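Local coordinates for protein (sliding clamp) (Enterobacteria phage RB69, PDB 1B77) that probably encircles DNA as a ring of three subunits and holds the phage DNA polymerase to its template, giving processive replication, at residues Ile21-Gly26 against Asp46-Asp51; Ile140-Gly145 against Thr170-Ser175; Lys12-Ile17 against Ala40-Ser45. All blocks are in the same frame, centred on the assembly; numbering follows the deposited sequence.

Contact 1: Ile21-Gly26 against Asp46-Asp51; sequences ILLSQG and DEIDFD
Gln-25 and Asp-51 grip each other twice, once through the backbone and once through the side chains, which cross at about a right angle. The amide nitrogen NE2 of Gln-25 gives a nearly straight hydrogen bond of 2.8 Å to OD2 of Asp-51, which lies close to the amide plane, whereas the donor stands above the carboxylate plane; the two planes are turned 48° apart. The other carboxylate oxygen, Asp-51 OD1, takes the backbone N of Gln-25 at 3.2 Å, also from above its plane. Each oxygen is tied to a different group of one residue, which should restrict rotation of the carboxylate. The side chain of Gln-25 is extended beyond CG, and CG lies 3.5 Å from Phe-50 N. Next along the chain, Gly-26 and Ile-48 form an antiparallel hydrogen-bonded pair: Gly-26 N reaches Ile-48 O at 3.0 Å, and Ile-48 N reaches Gly-26 O at 2.9 Å. The phi of 132° at Gly-26 itself calls for glycine. CD1 of Ile-48 comes 3.4 Å from Ser-24 O and 4.1 Å from Leu-23 CB. This short pairing lies near the surface in the N-terminal part of the clamp, where strand 21-23 pairs with strand 52-54 just beyond Asp-51; the CB of Phe-50 points away from 21-26, and its ring packs on Ile-73 and Met-75 of strand 72-75.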
loop_
_atom_site.group_PDB
_atom_site.type_symbol
_atom_site.label_atom_id
_atom_site.label_comp_id
_atom_site.label_asym_id
_atom_site.label_seq_id
_atom_site.Cartn_x
_atom_site.Cartn_y
_atom_site.Cartn_z
ATOM N N ILE A 21 -17.111 -10.441 -19.059
ATOM C CA ILE A 21 -18.003 -9.665 -19.909
ATOM C C ILE A 21 -18.085 -10.185 -21.340
ATOM O O ILE A 21 -17.207 -10.913 -21.811
ATOM C CB ILE A 21 -17.560 -8.182 -19.950
ATOM C CG1 ILE A 21 -18.655 -7.321 -20.577
ATOM C CG2 ILE A 21 -16.277 -8.046 -20.733
ATOM C CD1 ILE A 21 -18.393 -5.842 -20.427
ATOM N N LEU A 22 -19.166 -9.836 -22.020
ATOM C CA LEU A 22 -19.304 -10.216 -23.415
ATOM C C LEU A 22 -19.288 -8.906 -24.195
ATOM O O LEU A 22 -20.139 -8.045 -23.982
ATOM C CB LEU A 22 -20.625 -10.958 -23.669
ATOM C CG LEU A 22 -20.922 -11.246 -25.152
ATOM C CD1 LEU A 22 -19.853 -12.180 -25.736
ATOM C CD2 LEU A 22 -22.311 -11.868 -25.294
ATOM N N LEU A 23 -18.300 -8.740 -25.068
ATOM C CA LEU A 23 -18.223 -7.535 -25.884
ATOM C C LEU A 23 -18.870 -7.866 -27.223
ATOM O O LEU A 23 -18.605 -8.927 -27.791
ATOM C CB LEU A 23 -16.771 -7.112 -26.103
ATOM C CG LEU A 23 -15.963 -6.710 -24.872
ATOM C CD1 LEU A 23 -14.513 -6.483 -25.279
ATOM C CD2 LEU A 23 -16.556 -5.459 -24.244
ATOM N N SER A 24 -19.722 -6.965 -27.705
ATOM C CA SER A 24 -20.423 -7.144 -28.977
ATOM C C SER A 24 -20.086 -6.000 -29.923
ATOM O O SER A 24 -19.889 -4.859 -29.495
ATOM C CB SER A 24 -21.944 -7.177 -28.761
ATOM O OG SER A 24 -22.326 -8.256 -27.921
ATOM N N GLN A 25 -20.026 -6.308 -31.211
ATOM C CA GLN A 25 -19.707 -5.296 -32.209
ATOM C C GLN A 25 -20.620 -4.074 -32.070
ATOM O O GLN A 25 -21.821 -4.208 -31.842
ATOM C CB GLN A 25 -19.815 -5.911 -33.605
ATOM C CG GLN A 25 -18.913 -7.126 -33.776
ATOM C CD GLN A 25 -18.919 -7.675 -35.186
ATOM O OE1 GLN A 25 -18.794 -6.919 -36.151
ATOM N NE2 GLN A 25 -19.044 -8.996 -35.316
ATOM N N GLY A 26 -20.029 -2.888 -32.195
ATOM C CA GLY A 26 -20.773 -1.649 -32.068
ATOM C C GLY A 26 -20.033 -0.707 -31.146
ATOM O O GLY A 26 -18.906 -0.993 -30.756
ATOM N N ASP A 46 -15.110 4.068 -29.130
ATOM C CA ASP A 46 -14.384 3.042 -29.867
ATOM C C ASP A 46 -15.363 2.074 -30.510
ATOM O O ASP A 46 -16.457 1.840 -29.989
ATOM C CB ASP A 46 -13.449 2.275 -28.931
ATOM C CG ASP A 46 -12.381 3.160 -28.326
ATOM O OD1 ASP A 46 -11.644 3.796 -29.105
ATOM O OD2 ASP A 46 -12.275 3.222 -27.083
ATOM N N GLU A 47 -14.970 1.500 -31.641
ATOM C CA GLU A 47 -15.835 0.561 -32.332
ATOM C C GLU A 47 -15.377 -0.873 -32.105
ATOM O O GLU A 47 -14.266 -1.230 -32.480
ATOM C CB GLU A 47 -15.845 0.848 -33.832
ATOM C CG GLU A 47 -16.755 -0.095 -34.603
ATOM C CD GLU A 47 -18.221 0.176 -34.351
ATOM O OE1 GLU A 47 -18.550 0.759 -33.289
ATOM O OE2 GLU A 47 -19.071 -0.205 -35.196
ATOM N N ILE A 48 -16.223 -1.689 -31.483
ATOM C CA ILE A 48 -15.878 -3.088 -31.255
ATOM C C ILE A 48 -16.141 -3.811 -32.579
ATOM O O ILE A 48 -17.270 -3.799 -33.077
ATOM C CB ILE A 48 -16.750 -3.698 -30.154
ATOM C CG1 ILE A 48 -16.497 -2.960 -28.837
ATOM C CG2 ILE A 48 -16.472 -5.180 -30.033
ATOM C CD1 ILE A 48 -17.371 -3.417 -27.689
ATOM N N ASP A 49 -15.107 -4.436 -33.144
ATOM C CA ASP A 49 -15.245 -5.105 -34.436
ATOM C C ASP A 49 -15.262 -6.626 -34.464
ATOM O O ASP A 49 -15.089 -7.234 -35.516
ATOM C CB ASP A 49 -14.193 -4.577 -35.417
ATOM C CG ASP A 49 -12.771 -4.757 -34.915
ATOM O OD1 ASP A 49 -12.557 -5.552 -33.972
ATOM O OD2 ASP A 49 -11.863 -4.107 -35.484
ATOM N N PHE A 50 -15.450 -7.249 -33.311
ATOM C CA PHE A 50 -15.570 -8.699 -33.250
ATOM C C PHE A 50 -16.188 -9.054 -31.911
ATOM O O PHE A 50 -16.020 -8.325 -30.933
ATOM C CB PHE A 50 -14.221 -9.413 -33.465
ATOM C CG PHE A 50 -13.218 -9.210 -32.366
ATOM C CD1 PHE A 50 -12.513 -8.017 -32.257
ATOM C CD2 PHE A 50 -12.943 -10.237 -31.465
ATOM C CE1 PHE A 50 -11.551 -7.847 -31.270
ATOM C CE2 PHE A 50 -11.979 -10.077 -30.473
ATOM C CZ PHE A 50 -11.279 -8.878 -30.376
ATOM N N ASP A 51 -16.944 -10.142 -31.874
ATOM C CA ASP A 51 -17.584 -10.557 -30.638
ATOM C C ASP A 51 -16.683 -11.528 -29.887
ATOM O O ASP A 51 -16.105 -12.449 -30.473
ATOM C CB ASP A 51 -18.935 -11.202 -30.935
ATOM C CG ASP A 51 -19.782 -10.348 -31.856
ATOM O OD1 ASP A 51 -20.515 -9.473 -31.342
ATOM O OD2 ASP A 51 -19.691 -10.535 -33.095
#

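Contact 2: Ile140-Gly145 against Thr170-Ser175; sequences ITNKDG and TDYDGS
The ring of Tyr-172 is met obliquely by Asn-142, whose CB is 3.7 Å from Tyr-172 CD2 and 3.9 Å from CE2. One face of the ring has Gly-174 N over its centre, 3.4 Å above the plane, as the chain folds back across its own tyrosine. The CB of Tyr-172 points toward 140-145, and CG lies anti to the backbone N (chi1 177°). Phe-178 of strand 178-183 and the tyrosine ring meet edge-to-face, and the hydroxyl OH is hydrogen-bonded to Asn-176 O. The polar end of Asn-142 is held by Phe-178 N at OD1 and by Asn-177 OD1 at ND2. The backbones are joined by a short, almost straight bond from Tyr-172 N to Gly-145 O, 2.7 Å long, with the donor well above the carbonyl plane. Two CA-H...O contacts accompany it, Asp-171 CA to Gly-145 O at 3.4 Å and Gly-145 CA to Tyr-172 O at 3.4 Å. Asp-144 and Gly-145 both have positive phi, and they form the tight turn of a beta hairpin between strands 137-143 and 146-152; the contact joins this turn to the end of strand 165-171, the next strand of the antiparallel sheet in the C-terminal domain of the clamp.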
loop_
_atom_site.group_PDB
_atom_site.type_symbol
_atom_site.label_atom_id
_atom_site.label_comp_id
_atom_site.label_asym_id
_atom_site.label_seq_id
_atom_site.Cartn_x
_atom_site.Cartn_y
_atom_site.Cartn_z
ATOM N N ILE A 140 -33.939 5.759 0.123
ATOM C CA ILE A 140 -34.245 7.046 -0.492
ATOM C C ILE A 140 -35.724 7.291 -0.217
ATOM O O ILE A 140 -36.588 6.532 -0.664
ATOM C CB ILE A 140 -33.953 7.013 -2.007
ATOM C CG1 ILE A 140 -32.506 6.551 -2.227
ATOM C CG2 ILE A 140 -34.143 8.395 -2.614
ATOM C CD1 ILE A 140 -32.150 6.247 -3.666
ATOM N N THR A 141 -36.015 8.345 0.537
ATOM C CA THR A 141 -37.392 8.630 0.908
ATOM C C THR A 141 -37.792 10.103 0.838
ATOM O O THR A 141 -36.941 10.995 0.748
ATOM C CB THR A 141 -37.654 8.118 2.337
ATOM O OG1 THR A 141 -39.057 8.163 2.618
ATOM C CG2 THR A 141 -36.914 8.975 3.347
ATOM N N ASN A 142 -39.099 10.346 0.876
ATOM C CA ASN A 142 -39.621 11.709 0.841
ATOM C C ASN A 142 -39.765 12.198 2.270
ATOM O O ASN A 142 -40.399 11.545 3.099
ATOM C CB ASN A 142 -40.980 11.764 0.123
ATOM C CG ASN A 142 -42.047 10.925 0.808
ATOM O OD1 ASN A 142 -41.894 9.712 0.976
ATOM N ND2 ASN A 142 -43.142 11.567 1.201
ATOM N N LYS A 143 -39.166 13.347 2.559
ATOM C CA LYS A 143 -39.214 13.904 3.898
ATOM C C LYS A 143 -39.158 15.427 3.894
ATOM O O LYS A 143 -38.301 16.023 3.246
ATOM C CB LYS A 143 -38.050 13.356 4.723
ATOM C CG LYS A 143 -37.960 13.932 6.115
ATOM C CD LYS A 143 -36.694 13.488 6.814
ATOM C CE LYS A 143 -36.716 13.914 8.278
ATOM N NZ LYS A 143 -37.907 13.342 8.989
ATOM N N ASP A 144 -40.083 16.039 4.632
ATOM C CA ASP A 144 -40.169 17.492 4.774
ATOM C C ASP A 144 -39.996 18.286 3.485
ATOM O O ASP A 144 -39.282 19.295 3.456
ATOM C CB ASP A 144 -39.152 17.965 5.817
ATOM C CG ASP A 144 -39.496 17.494 7.224
ATOM O OD1 ASP A 144 -40.514 17.960 7.783
ATOM O OD2 ASP A 144 -38.754 16.651 7.769
ATOM N N GLY A 145 -40.660 17.837 2.423
ATOM C CA GLY A 145 -40.570 18.532 1.148
ATOM C C GLY A 145 -39.267 18.308 0.400
ATOM O O GLY A 145 -38.932 19.059 -0.516
ATOM N N THR A 170 -32.828 16.695 -3.452
ATOM C CA THR A 170 -33.619 17.748 -4.084
ATOM C C THR A 170 -34.962 17.976 -3.394
ATOM O O THR A 170 -35.340 17.233 -2.479
ATOM C CB THR A 170 -33.900 17.406 -5.549
ATOM O OG1 THR A 170 -34.603 16.160 -5.613
ATOM C CG2 THR A 170 -32.604 17.293 -6.332
ATOM N N ASP A 171 -35.681 19.002 -3.848
ATOM C CA ASP A 171 -36.984 19.330 -3.285
ATOM C C ASP A 171 -38.032 18.405 -3.875
ATOM O O ASP A 171 -37.946 18.024 -5.036
ATOM C CB ASP A 171 -37.375 20.782 -3.595
ATOM C CG ASP A 171 -36.353 21.790 -3.093
ATOM O OD1 ASP A 171 -35.893 21.661 -1.943
ATOM O OD2 ASP A 171 -36.022 22.720 -3.856
ATOM N N TYR A 172 -39.019 18.039 -3.066
ATOM C CA TYR A 172 -40.086 17.162 -3.529
ATOM C C TYR A 172 -41.433 17.698 -3.084
ATOM O O TYR A 172 -41.764 17.661 -1.896
ATOM C CB TYR A 172 -39.904 15.742 -2.990
ATOM C CG TYR A 172 -41.033 14.815 -3.386
ATOM C CD1 TYR A 172 -41.249 14.475 -4.724
ATOM C CD2 TYR A 172 -41.899 14.281 -2.429
ATOM C CE1 TYR A 172 -42.289 13.628 -5.100
ATOM C CE2 TYR A 172 -42.947 13.432 -2.791
ATOM C CZ TYR A 172 -43.135 13.110 -4.128
ATOM O OH TYR A 172 -44.160 12.267 -4.495
ATOM N N ASP A 173 -42.211 18.178 -4.049
ATOM C CA ASP A 173 -43.529 18.736 -3.775
ATOM C C ASP A 173 -44.618 17.748 -4.151
ATOM O O ASP A 173 -45.808 18.049 -4.044
ATOM C CB ASP A 173 -43.710 20.021 -4.574
ATOM C CG ASP A 173 -42.488 20.914 -4.504
ATOM O OD1 ASP A 173 -42.006 21.184 -3.378
ATOM O OD2 ASP A 173 -42.004 21.339 -5.580
ATOM N N GLY A 174 -44.197 16.564 -4.581
ATOM C CA GLY A 174 -45.124 15.534 -4.990
ATOM C C GLY A 174 -46.150 15.102 -3.963
ATOM O O GLY A 174 -46.098 15.452 -2.779
ATOM N N SER A 175 -47.089 14.306 -4.456
ATOM C CA SER A 175 -48.186 13.766 -3.680
ATOM C C SER A 175 -47.882 12.409 -3.038
ATOM O O SER A 175 -48.304 12.146 -1.914
ATOM C CB SER A 175 -49.404 13.660 -4.608
ATOM O OG SER A 175 -50.237 12.572 -4.263
#

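Contact 3: Lys12-Ile17 against Ala40-Ser45; sequences KNFASI and AEANIS
Packing of a helix against a beta sheet, the basic layering of the DNA-clamp fold, brings Phe-14 of helix 5-15 and Ile-17, a few residues farther along the chain, onto strand 38-44. Phe-14 is the main bridge. Its CG lies anti to the carbonyl carbon (chi1 -79°), and the ring reaches the strand where Ala-40 and Ala-42 both point their CB toward 12-17. The methyl group of Ala-40 sits over one face of the ring, offset toward the rim, as a CH-pi contact: CB is 3.9 Å from the ring centroid and 24° off the ring normal. The nearest ring atom to it is Phe-14 CE1, at 3.6 Å. Farther round the ring, CZ of Phe-14 lies 3.7 Å from Glu-41 N, which approaches obliquely, while the backbone N of Ala-42 meets the edge near the ring plane. So close an approach of the ring to the strand backbone is consistent with the small side chains of Ala-40 and Ala-42. These are van der Waals contacts to the backbone; the strand is held in its sheet by backbone hydrogen bonds of Ala-40 with Thr-31, Ala-42 with Ile-29 and Glu-41 with Ser-215. The CB of Glu-41 points away from 12-17, and OE1 is hydrogen-bonded to Tyr-39 OH. Tyr-216, from strand 215-219, touches both Ile-17 and Ala-40 and extends this buried apolar layer. Ile-17 closes on the same methyl as the phenyl ring, its CD1 lying 3.6 Å from Ala-40 CB.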
loop_
_atom_site.group_PDB
_atom_site.type_symbol
_atom_site.label_atom_id
_atom_site.label_comp_id
_atom_site.label_asym_id
_atom_site.label_seq_id
_atom_site.Cartn_x
_atom_site.Cartn_y
_atom_site.Cartn_z
ATOM N N LYS A 12 -13.276 -0.859 -16.594
ATOM C CA LYS A 12 -12.733 -1.212 -15.294
ATOM C C LYS A 12 -13.841 -1.098 -14.236
ATOM O O LYS A 12 -13.877 -1.884 -13.291
ATOM C CB LYS A 12 -11.548 -0.308 -14.942
ATOM C CG LYS A 12 -10.549 -0.963 -13.989
ATOM C CD LYS A 12 -9.336 -0.081 -13.695
ATOM C CE LYS A 12 -8.318 -0.822 -12.798
ATOM N NZ LYS A 12 -7.680 -2.021 -13.466
ATOM N N ASN A 13 -14.749 -0.135 -14.395
ATOM C CA ASN A 13 -15.856 -0.002 -13.445
ATOM C C ASN A 13 -16.785 -1.205 -13.624
ATOM O O ASN A 13 -17.298 -1.748 -12.650
ATOM C CB ASN A 13 -16.630 1.303 -13.684
ATOM C CG ASN A 13 -17.926 1.383 -12.867
ATOM O OD1 ASN A 13 -19.023 1.273 -13.417
ATOM N ND2 ASN A 13 -17.799 1.575 -11.557
ATOM N N PHE A 14 -16.980 -1.624 -14.872
ATOM C CA PHE A 14 -17.823 -2.781 -15.184
ATOM C C PHE A 14 -17.264 -4.076 -14.565
ATOM O O PHE A 14 -18.021 -4.888 -14.024
ATOM C CB PHE A 14 -17.958 -2.944 -16.710
ATOM C CG PHE A 14 -18.961 -2.006 -17.354
ATOM C CD1 PHE A 14 -19.211 -0.742 -16.828
ATOM C CD2 PHE A 14 -19.637 -2.391 -18.517
ATOM C CE1 PHE A 14 -20.119 0.132 -17.455
ATOM C CE2 PHE A 14 -20.542 -1.529 -19.147
ATOM C CZ PHE A 14 -20.784 -0.264 -18.612
ATOM N N ALA A 15 -15.947 -4.264 -14.630
ATOM C CA ALA A 15 -15.322 -5.464 -14.071
ATOM C C ALA A 15 -15.571 -5.596 -12.570
ATOM O O ALA A 15 -15.496 -6.695 -12.017
ATOM C CB ALA A 15 -13.819 -5.461 -14.342
ATOM N N SER A 16 -15.857 -4.482 -11.902
ATOM C CA SER A 16 -16.125 -4.544 -10.477
ATOM C C SER A 16 -17.572 -5.016 -10.275
ATOM O O SER A 16 -17.957 -5.423 -9.179
ATOM C CB SER A 16 -15.921 -3.174 -9.830
ATOM O OG SER A 16 -16.968 -2.293 -10.192
ATOM N N ILE A 17 -18.372 -4.954 -11.335
ATOM C CA ILE A 17 -19.757 -5.408 -11.250
ATOM C C ILE A 17 -19.837 -6.897 -11.591
ATOM O O ILE A 17 -20.583 -7.644 -10.965
ATOM C CB ILE A 17 -20.673 -4.627 -12.211
ATOM C CG1 ILE A 17 -20.714 -3.156 -11.797
ATOM C CG2 ILE A 17 -22.084 -5.237 -12.192
ATOM C CD1 ILE A 17 -21.579 -2.286 -12.660
ATOM N N ALA A 40 -25.197 -2.280 -15.875
ATOM C CA ALA A 40 -24.480 -1.103 -16.348
ATOM C C ALA A 40 -24.365 -1.112 -17.866
ATOM O O ALA A 40 -24.230 -2.172 -18.491
ATOM C CB ALA A 40 -23.089 -1.032 -15.722
ATOM N N GLU A 41 -24.419 0.080 -18.454
ATOM C CA GLU A 41 -24.314 0.225 -19.895
ATOM C C GLU A 41 -23.746 1.589 -20.238
ATOM O O GLU A 41 -23.868 2.545 -19.466
ATOM C CB GLU A 41 -25.682 0.065 -20.562
ATOM C CG GLU A 41 -26.709 1.115 -20.147
ATOM C CD GLU A 41 -27.928 1.131 -21.062
ATOM O OE1 GLU A 41 -28.487 0.056 -21.355
ATOM O OE2 GLU A 41 -28.329 2.232 -21.486
ATOM N N ALA A 42 -23.138 1.679 -21.413
ATOM C CA ALA A 42 -22.551 2.934 -21.840
ATOM C C ALA A 42 -22.211 2.952 -23.315
ATOM O O ALA A 42 -21.871 1.921 -23.899
ATOM C CB ALA A 42 -21.291 3.212 -21.025
ATOM N N ASN A 43 -22.310 4.140 -23.906
ATOM C CA ASN A 43 -21.957 4.352 -25.304
ATOM C C ASN A 43 -20.491 4.748 -25.257
ATOM O O ASN A 43 -20.099 5.560 -24.425
ATOM C CB ASN A 43 -22.775 5.499 -25.898
ATOM C CG ASN A 43 -24.237 5.175 -25.997
ATOM O OD1 ASN A 43 -25.086 6.060 -25.869
ATOM N ND2 ASN A 43 -24.551 3.910 -26.242
ATOM N N ILE A 44 -19.683 4.167 -26.136
ATOM C CA ILE A 44 -18.256 4.464 -26.163
ATOM C C ILE A 44 -17.834 5.049 -27.506
ATOM O O ILE A 44 -18.577 4.971 -28.486
ATOM C CB ILE A 44 -17.419 3.189 -25.868
ATOM C CG1 ILE A 44 -17.835 2.055 -26.807
ATOM C CG2 ILE A 44 -17.605 2.775 -24.418
ATOM C CD1 ILE A 44 -17.056 0.756 -26.613
ATOM N N SER A 45 -16.639 5.629 -27.554
ATOM C CA SER A 45 -16.147 6.238 -28.785
ATOM C C SER A 45 -15.370 5.260 -29.660
ATOM O O SER A 45 -15.012 5.584 -30.796
ATOM C CB SER A 45 -15.269 7.450 -28.459
ATOM O OG SER A 45 -14.181 7.076 -27.630
#

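In the fold
Contacts 1 and 3 interlock along the chain, in the order 12-17, 21-26, 40-45, 46-51, and their centres are 13 Å apart. Helix 5-15 leads into strand 21-23, and strand 38-44 turns a corner at Ser-45 into strand 47-48, so the two contacts are consecutive in the chain; they touch through Ile-21 CD1 and Phe-14 CD2, 4.1 Å apart. Contact 2 comes later in the sequence, in the C-terminal half of the subunit, its centre 42 Å from that of contact 1 and on the opposite side of the chain's centre. The sheet containing strand 38-44 also includes strands 114-118, 194-201, 204-210 and 215-219, thereby joining the two halves of the clamp subunit.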